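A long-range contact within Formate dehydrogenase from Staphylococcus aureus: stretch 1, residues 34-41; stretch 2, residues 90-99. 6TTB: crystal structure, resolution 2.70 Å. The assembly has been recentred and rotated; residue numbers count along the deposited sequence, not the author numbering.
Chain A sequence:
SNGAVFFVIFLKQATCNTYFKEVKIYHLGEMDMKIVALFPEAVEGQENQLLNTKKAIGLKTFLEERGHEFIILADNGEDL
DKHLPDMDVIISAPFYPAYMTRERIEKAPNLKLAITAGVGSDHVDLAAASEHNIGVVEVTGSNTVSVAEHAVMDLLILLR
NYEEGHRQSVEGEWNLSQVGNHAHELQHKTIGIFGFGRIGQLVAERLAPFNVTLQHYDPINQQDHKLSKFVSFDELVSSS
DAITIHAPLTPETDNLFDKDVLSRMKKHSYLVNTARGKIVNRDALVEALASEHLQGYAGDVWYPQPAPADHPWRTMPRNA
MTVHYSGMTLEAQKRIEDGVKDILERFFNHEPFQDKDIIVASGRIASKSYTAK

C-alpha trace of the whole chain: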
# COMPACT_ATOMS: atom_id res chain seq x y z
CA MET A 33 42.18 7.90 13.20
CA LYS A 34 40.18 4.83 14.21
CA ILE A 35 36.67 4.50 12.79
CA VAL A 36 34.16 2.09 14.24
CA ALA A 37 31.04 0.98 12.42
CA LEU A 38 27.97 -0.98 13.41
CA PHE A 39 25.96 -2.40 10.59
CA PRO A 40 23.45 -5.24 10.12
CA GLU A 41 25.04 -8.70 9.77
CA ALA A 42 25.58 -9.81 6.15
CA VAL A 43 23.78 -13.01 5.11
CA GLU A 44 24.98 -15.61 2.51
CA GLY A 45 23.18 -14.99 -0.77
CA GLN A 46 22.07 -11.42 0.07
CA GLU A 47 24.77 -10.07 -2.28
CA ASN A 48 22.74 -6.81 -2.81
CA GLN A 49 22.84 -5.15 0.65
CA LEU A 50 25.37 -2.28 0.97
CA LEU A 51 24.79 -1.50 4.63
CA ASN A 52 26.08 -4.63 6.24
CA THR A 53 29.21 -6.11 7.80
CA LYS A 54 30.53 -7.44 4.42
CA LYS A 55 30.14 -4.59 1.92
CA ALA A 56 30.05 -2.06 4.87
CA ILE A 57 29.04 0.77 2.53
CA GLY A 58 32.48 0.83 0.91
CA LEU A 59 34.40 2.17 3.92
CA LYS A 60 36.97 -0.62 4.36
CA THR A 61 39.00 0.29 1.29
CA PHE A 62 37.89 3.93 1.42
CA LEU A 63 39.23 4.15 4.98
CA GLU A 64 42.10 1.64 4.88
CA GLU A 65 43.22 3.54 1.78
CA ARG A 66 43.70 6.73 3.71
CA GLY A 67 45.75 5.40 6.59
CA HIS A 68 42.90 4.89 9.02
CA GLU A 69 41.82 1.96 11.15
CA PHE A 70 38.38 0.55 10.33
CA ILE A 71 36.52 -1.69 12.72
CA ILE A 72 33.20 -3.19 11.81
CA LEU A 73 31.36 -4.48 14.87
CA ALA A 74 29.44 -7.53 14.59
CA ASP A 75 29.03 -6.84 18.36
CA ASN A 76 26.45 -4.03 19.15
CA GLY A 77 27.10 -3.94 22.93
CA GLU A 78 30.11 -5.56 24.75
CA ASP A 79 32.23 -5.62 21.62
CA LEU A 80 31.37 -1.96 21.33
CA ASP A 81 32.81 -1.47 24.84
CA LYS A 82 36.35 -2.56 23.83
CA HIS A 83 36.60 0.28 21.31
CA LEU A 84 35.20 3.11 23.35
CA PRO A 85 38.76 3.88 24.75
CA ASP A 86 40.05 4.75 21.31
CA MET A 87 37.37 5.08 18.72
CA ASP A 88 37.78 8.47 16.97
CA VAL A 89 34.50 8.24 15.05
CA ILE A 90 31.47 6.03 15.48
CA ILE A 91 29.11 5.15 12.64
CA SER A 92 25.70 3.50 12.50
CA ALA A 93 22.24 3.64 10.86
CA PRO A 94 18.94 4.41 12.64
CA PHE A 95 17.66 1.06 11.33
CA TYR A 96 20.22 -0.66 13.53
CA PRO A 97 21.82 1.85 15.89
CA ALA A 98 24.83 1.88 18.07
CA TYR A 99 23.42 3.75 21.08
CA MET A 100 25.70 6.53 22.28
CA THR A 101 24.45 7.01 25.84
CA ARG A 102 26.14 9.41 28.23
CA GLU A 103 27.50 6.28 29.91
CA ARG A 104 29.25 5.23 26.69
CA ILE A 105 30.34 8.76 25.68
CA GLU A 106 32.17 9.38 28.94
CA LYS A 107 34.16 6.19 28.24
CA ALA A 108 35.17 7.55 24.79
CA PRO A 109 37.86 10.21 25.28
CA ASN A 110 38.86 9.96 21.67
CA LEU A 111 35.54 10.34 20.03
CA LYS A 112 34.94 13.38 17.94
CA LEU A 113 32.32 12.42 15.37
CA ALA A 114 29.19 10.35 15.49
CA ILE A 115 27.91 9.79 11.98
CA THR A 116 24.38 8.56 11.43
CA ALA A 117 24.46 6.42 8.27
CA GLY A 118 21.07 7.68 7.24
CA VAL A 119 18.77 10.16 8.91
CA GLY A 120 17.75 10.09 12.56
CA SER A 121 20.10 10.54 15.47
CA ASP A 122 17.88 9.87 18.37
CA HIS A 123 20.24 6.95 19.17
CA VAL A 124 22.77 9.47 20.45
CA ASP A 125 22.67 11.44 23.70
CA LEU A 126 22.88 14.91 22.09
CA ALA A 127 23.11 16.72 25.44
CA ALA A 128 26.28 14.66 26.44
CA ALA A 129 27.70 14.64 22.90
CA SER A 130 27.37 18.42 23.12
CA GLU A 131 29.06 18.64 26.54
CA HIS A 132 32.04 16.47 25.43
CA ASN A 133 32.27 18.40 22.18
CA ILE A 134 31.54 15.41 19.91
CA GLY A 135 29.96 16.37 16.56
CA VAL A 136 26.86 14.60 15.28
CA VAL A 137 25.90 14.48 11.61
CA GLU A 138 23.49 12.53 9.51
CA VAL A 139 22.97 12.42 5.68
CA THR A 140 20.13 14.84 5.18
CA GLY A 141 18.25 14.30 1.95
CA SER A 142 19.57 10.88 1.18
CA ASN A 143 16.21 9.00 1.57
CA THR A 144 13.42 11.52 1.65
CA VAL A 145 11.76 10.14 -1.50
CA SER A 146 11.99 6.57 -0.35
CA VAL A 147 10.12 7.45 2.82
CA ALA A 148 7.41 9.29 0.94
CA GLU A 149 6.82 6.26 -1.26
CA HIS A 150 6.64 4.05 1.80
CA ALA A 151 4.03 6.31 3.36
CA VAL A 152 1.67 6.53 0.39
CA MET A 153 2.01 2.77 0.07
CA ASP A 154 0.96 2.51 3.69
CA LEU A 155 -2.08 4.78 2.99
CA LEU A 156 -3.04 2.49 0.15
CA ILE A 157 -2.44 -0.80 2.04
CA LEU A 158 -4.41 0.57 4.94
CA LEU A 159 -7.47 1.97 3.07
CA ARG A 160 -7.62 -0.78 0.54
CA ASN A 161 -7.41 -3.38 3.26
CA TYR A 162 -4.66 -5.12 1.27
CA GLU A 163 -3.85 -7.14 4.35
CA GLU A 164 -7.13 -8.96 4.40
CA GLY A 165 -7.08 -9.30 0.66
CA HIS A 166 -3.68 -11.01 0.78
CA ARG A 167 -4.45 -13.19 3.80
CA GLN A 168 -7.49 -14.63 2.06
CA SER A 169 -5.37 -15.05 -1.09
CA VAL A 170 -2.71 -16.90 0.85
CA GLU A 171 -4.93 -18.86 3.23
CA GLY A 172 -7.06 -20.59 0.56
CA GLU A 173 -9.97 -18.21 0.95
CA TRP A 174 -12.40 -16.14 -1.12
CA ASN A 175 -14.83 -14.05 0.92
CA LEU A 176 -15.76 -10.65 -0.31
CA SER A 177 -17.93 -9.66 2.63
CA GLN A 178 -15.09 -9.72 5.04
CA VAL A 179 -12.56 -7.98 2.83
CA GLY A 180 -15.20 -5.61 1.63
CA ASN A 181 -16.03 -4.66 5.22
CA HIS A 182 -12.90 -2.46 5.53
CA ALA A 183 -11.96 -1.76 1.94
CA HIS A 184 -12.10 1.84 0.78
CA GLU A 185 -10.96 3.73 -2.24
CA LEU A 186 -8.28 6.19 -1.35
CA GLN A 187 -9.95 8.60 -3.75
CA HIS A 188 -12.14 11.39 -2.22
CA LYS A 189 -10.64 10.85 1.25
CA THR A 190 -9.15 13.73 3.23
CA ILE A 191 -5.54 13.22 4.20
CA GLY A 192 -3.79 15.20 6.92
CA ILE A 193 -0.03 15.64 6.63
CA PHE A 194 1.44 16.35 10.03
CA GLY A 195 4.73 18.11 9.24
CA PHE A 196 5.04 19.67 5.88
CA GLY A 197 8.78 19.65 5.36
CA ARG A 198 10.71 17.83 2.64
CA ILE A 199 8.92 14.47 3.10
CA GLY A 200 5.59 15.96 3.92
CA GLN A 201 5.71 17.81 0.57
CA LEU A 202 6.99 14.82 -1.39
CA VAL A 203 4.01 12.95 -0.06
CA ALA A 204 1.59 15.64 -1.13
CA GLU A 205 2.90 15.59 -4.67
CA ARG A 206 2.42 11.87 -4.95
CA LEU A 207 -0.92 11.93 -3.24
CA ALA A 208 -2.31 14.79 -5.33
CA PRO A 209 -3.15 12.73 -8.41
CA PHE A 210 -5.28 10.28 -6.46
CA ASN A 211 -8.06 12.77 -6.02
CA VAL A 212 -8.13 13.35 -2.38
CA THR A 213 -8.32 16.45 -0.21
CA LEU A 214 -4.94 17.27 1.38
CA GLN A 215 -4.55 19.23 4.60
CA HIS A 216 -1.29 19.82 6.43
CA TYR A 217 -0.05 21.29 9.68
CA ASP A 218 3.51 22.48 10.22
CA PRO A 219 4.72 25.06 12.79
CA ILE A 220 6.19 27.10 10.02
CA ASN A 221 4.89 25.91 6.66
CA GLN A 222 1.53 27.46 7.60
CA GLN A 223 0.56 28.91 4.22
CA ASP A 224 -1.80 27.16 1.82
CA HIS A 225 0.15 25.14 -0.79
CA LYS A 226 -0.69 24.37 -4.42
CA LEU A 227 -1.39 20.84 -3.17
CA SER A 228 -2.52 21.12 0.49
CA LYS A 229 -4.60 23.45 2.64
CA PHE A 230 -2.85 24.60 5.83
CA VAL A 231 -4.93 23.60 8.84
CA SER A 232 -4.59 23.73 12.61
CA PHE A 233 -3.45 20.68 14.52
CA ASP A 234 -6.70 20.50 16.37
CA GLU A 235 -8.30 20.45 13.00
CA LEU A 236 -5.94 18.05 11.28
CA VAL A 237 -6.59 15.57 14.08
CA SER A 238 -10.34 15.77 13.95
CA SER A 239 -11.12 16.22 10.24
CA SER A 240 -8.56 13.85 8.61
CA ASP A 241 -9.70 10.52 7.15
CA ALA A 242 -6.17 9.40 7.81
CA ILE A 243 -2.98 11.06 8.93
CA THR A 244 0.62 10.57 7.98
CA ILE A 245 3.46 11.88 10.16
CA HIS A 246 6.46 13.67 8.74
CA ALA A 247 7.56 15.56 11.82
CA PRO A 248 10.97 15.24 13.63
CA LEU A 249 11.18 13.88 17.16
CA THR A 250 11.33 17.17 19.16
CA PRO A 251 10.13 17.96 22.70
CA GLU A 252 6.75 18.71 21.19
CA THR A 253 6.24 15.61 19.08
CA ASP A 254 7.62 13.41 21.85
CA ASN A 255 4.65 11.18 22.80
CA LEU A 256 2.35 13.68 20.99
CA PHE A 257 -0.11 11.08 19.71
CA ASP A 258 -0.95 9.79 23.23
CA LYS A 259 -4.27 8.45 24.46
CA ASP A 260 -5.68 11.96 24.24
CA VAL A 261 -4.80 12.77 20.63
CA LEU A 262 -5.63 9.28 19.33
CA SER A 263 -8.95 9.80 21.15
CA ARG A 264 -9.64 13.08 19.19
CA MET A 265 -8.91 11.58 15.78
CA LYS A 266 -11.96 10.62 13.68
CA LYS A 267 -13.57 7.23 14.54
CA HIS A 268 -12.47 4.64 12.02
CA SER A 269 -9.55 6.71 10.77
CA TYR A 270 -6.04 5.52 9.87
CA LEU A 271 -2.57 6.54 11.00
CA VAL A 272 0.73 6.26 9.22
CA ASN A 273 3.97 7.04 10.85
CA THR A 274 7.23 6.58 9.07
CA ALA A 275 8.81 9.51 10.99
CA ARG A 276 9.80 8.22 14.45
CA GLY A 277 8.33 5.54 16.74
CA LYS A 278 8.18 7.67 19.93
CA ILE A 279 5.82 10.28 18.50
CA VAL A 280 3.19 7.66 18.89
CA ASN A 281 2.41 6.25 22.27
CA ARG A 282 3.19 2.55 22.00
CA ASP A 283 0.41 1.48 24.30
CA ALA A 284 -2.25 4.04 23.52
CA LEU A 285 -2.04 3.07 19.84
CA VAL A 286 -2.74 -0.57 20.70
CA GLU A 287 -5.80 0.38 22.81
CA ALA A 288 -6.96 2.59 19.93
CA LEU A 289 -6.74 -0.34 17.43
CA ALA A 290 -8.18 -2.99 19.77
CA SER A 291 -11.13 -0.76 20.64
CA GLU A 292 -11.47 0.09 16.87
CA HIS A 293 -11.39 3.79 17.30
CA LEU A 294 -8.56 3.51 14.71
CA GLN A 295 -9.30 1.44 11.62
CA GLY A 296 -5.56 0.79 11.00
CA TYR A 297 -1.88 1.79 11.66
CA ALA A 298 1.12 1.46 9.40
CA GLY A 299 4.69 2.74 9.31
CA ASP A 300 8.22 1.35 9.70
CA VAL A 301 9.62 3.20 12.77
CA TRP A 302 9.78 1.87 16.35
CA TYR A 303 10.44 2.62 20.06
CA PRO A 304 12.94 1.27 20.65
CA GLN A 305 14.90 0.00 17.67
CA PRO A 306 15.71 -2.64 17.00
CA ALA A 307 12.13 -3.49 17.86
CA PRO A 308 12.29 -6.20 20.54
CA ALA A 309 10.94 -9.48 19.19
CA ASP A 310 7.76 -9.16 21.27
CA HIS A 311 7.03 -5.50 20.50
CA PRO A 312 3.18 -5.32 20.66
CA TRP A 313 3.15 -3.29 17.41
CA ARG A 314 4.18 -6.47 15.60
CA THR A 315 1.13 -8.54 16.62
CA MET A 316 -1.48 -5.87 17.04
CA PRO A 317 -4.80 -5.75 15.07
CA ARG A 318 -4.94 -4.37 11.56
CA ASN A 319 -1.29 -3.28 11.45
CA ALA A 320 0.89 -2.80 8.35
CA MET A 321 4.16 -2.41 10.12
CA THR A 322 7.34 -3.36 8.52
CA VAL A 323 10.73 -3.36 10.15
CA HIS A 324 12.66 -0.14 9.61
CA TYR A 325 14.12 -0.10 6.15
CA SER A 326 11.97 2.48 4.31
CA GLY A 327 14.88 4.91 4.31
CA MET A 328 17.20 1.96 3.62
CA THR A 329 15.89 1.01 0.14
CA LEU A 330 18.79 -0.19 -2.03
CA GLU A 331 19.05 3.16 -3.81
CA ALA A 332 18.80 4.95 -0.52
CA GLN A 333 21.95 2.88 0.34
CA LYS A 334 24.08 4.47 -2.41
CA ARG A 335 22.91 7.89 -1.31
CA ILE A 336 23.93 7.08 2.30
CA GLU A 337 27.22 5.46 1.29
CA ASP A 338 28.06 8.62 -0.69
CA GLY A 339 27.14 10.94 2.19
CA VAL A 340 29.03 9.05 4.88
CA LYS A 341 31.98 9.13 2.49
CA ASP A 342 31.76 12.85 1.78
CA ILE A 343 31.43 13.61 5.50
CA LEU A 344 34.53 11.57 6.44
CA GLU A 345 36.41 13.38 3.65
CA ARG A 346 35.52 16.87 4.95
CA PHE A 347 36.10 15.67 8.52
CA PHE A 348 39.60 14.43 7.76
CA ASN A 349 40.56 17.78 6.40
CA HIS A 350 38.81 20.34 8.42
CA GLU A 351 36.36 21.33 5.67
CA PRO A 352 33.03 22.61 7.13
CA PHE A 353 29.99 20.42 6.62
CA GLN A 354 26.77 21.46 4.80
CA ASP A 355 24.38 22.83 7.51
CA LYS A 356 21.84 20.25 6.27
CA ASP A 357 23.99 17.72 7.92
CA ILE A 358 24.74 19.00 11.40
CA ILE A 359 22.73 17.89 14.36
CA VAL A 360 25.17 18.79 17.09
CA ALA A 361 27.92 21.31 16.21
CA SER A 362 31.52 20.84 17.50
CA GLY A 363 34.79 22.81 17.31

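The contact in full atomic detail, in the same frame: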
# COMPACT_ATOMS: atom_id res chain seq x y z
N LYS A 34 40.81 6.14 14.17
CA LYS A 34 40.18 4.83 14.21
C LYS A 34 38.67 5.00 14.15
O LYS A 34 38.12 5.79 14.89
CB LYS A 34 40.62 4.05 15.44
CG LYS A 34 39.87 2.76 15.73
CD LYS A 34 39.63 2.65 17.20
CE LYS A 34 39.41 1.24 17.67
NZ LYS A 34 40.55 0.78 18.47
N ILE A 35 38.06 4.34 13.17
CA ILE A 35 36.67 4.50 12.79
C ILE A 35 35.95 3.20 13.09
O ILE A 35 36.28 2.17 12.52
CB ILE A 35 36.51 4.80 11.27
CG1 ILE A 35 36.95 6.21 10.86
CG2 ILE A 35 35.05 4.58 10.89
CD1 ILE A 35 38.26 6.65 11.42
N VAL A 36 34.89 3.29 13.87
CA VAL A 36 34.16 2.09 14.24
C VAL A 36 32.78 2.16 13.61
O VAL A 36 32.12 3.24 13.62
CB VAL A 36 34.03 1.94 15.76
CG1 VAL A 36 33.93 0.51 16.15
CG2 VAL A 36 35.17 2.56 16.48
N ALA A 37 32.34 1.01 13.05
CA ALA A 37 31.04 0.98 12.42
C ALA A 37 30.21 -0.18 12.96
O ALA A 37 30.77 -1.26 13.26
CB ALA A 37 31.21 0.93 10.93
N LEU A 38 28.89 0.09 13.17
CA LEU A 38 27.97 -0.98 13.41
C LEU A 38 26.90 -1.02 12.33
O LEU A 38 26.15 -0.07 12.08
CB LEU A 38 27.35 -0.90 14.79
CG LEU A 38 26.33 -2.01 15.04
CD1 LEU A 38 27.03 -3.36 15.37
CD2 LEU A 38 25.33 -1.63 16.12
N PHE A 39 26.81 -2.19 11.73
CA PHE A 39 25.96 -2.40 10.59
C PHE A 39 25.26 -3.73 10.75
O PHE A 39 25.76 -4.63 11.42
CB PHE A 39 26.84 -2.43 9.38
CG PHE A 39 27.41 -1.10 9.02
CD1 PHE A 39 26.66 0.04 9.12
CD2 PHE A 39 28.64 -1.01 8.40
CE1 PHE A 39 27.12 1.24 8.61
CE2 PHE A 39 29.13 0.21 7.95
CZ PHE A 39 28.37 1.32 8.04
N PRO A 40 24.11 -3.92 10.10
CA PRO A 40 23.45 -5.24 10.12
C PRO A 40 24.40 -6.33 9.59
O PRO A 40 25.32 -6.05 8.79
CB PRO A 40 22.25 -5.09 9.19
CG PRO A 40 22.11 -3.54 8.93
CD PRO A 40 23.48 -2.93 9.18
N GLU A 41 24.23 -7.54 10.12
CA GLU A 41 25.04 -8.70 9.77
C GLU A 41 24.74 -9.14 8.33
O GLU A 41 23.59 -9.26 7.96
CB GLU A 41 24.72 -9.84 10.74
CG GLU A 41 25.81 -10.89 10.80
CD GLU A 41 26.82 -10.56 11.87
OE1 GLU A 41 26.55 -9.62 12.70
OE2 GLU A 41 27.89 -11.22 11.88
N ILE A 90 32.39 7.16 15.50
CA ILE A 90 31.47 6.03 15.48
C ILE A 90 30.48 6.24 14.32
O ILE A 90 30.16 7.40 13.93
CB ILE A 90 30.76 5.92 16.83
CG1 ILE A 90 29.83 4.70 16.88
CG2 ILE A 90 30.02 7.23 17.17
CD1 ILE A 90 30.56 3.38 17.08
N ILE A 91 30.02 5.10 13.77
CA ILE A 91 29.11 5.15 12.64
C ILE A 91 28.03 4.09 12.79
O ILE A 91 28.34 2.93 13.03
CB ILE A 91 29.90 5.01 11.33
CG1 ILE A 91 30.87 6.20 11.12
CG2 ILE A 91 28.91 4.96 10.21
CD1 ILE A 91 31.83 6.06 9.89
N SER A 92 26.78 4.48 12.59
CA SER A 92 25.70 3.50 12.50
C SER A 92 24.48 4.10 11.80
O SER A 92 24.44 5.31 11.57
CB SER A 92 25.30 2.97 13.85
OG SER A 92 24.61 3.97 14.55
N ALA A 93 23.48 3.24 11.51
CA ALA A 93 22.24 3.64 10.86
C ALA A 93 21.11 3.59 11.87
O ALA A 93 21.11 2.77 12.80
CB ALA A 93 21.98 2.72 9.73
N PRO A 94 20.06 4.40 11.70
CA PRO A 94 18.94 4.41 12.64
C PRO A 94 18.20 3.06 12.66
O PRO A 94 17.58 2.68 13.67
CB PRO A 94 17.98 5.51 12.16
CG PRO A 94 18.70 6.18 10.95
CD PRO A 94 19.89 5.31 10.57
N PHE A 95 18.28 2.35 11.51
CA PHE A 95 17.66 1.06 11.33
C PHE A 95 18.29 0.03 12.27
O PHE A 95 17.72 -1.03 12.51
CB PHE A 95 17.75 0.67 9.87
CG PHE A 95 17.71 1.82 8.90
CD1 PHE A 95 16.54 2.58 8.71
CD2 PHE A 95 18.80 2.07 8.06
CE1 PHE A 95 16.51 3.60 7.75
CE2 PHE A 95 18.77 3.11 7.14
CZ PHE A 95 17.62 3.86 6.98
N TYR A 96 19.45 0.34 12.81
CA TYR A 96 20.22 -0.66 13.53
C TYR A 96 21.33 0.07 14.30
O TYR A 96 22.49 0.10 13.86
CB TYR A 96 20.72 -1.73 12.54
CG TYR A 96 21.37 -2.94 13.16
CD1 TYR A 96 22.70 -2.92 13.50
CD2 TYR A 96 20.67 -4.12 13.42
CE1 TYR A 96 23.33 -4.04 14.00
CE2 TYR A 96 21.27 -5.23 13.98
CZ TYR A 96 22.62 -5.19 14.26
OH TYR A 96 23.29 -6.23 14.83
N PRO A 97 20.96 0.80 15.37
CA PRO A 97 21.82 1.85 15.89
C PRO A 97 22.75 1.38 16.98
O PRO A 97 22.44 0.47 17.77
CB PRO A 97 20.85 2.92 16.42
CG PRO A 97 19.60 2.11 16.79
CD PRO A 97 19.66 0.79 16.01
N ALA A 98 23.93 1.92 16.94
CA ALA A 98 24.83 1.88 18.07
C ALA A 98 24.49 3.05 18.98
O ALA A 98 24.73 4.21 18.62
CB ALA A 98 26.24 1.96 17.56
N TYR A 99 23.85 2.73 20.14
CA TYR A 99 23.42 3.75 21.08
C TYR A 99 24.63 4.41 21.73
O TYR A 99 25.50 3.74 22.29
CB TYR A 99 22.45 3.18 22.10
CG TYR A 99 21.05 3.03 21.56
CD1 TYR A 99 20.21 4.15 21.36
CD2 TYR A 99 20.56 1.77 21.21
CE1 TYR A 99 18.94 4.00 20.81
CE2 TYR A 99 19.26 1.60 20.71
CZ TYR A 99 18.46 2.72 20.50
OH TYR A 99 17.19 2.52 19.98

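Two parallel strands, their directions 22° apart, set the register here: Val36 lies beside Ile90 and Ala37 beside Ile91. Ile91 bonds the two residues that flank its partner Ala37, as is usual in parallel pairing. Ile91 N donates to Val36 O at 2.8 Å, a weak, bent bond, and Ile91 O accepts from Leu38 N at 2.9 Å in a nearly straight one.

Alternation then sorts the side chains. On one face, Ile91 sits beside the small Ala37 (CB to CB, 4.3 Å). With chi1 m and chi2 t, Ile91 brings CD1 3.7 Å from Ile35 CG2, while Ile91 CG2 lies 4.3 Å from Phe39 CZ. Phe39 starts away from the partner stretch, yet its m rotamer carries the ring back to this contact.

On the other face, Ile90, in t and p, brings CD1 within 4.0 Å of Val36 CB. Leu38, also t and p, places CG 3.8 Å from Tyr96 CE1, at the ring edge, and CD2 4.0 Å from Ala98 CB. Ser92, in p, accepts a weak hydrogen bond at OG from Ala98 N (3.2 Å), tying strand end to loop.

Beyond the strands, a type I turn from Ala93 to Tyr96, closed by Tyr96 N to Ala93 O at 2.9 Å, ends on the residue that packs against stretch 1. Tyr96, chi1 t, lays its ring against Pro40, whose CA stands 4.0 Å from the ring centroid, almost on the normal: a CH-pi contact.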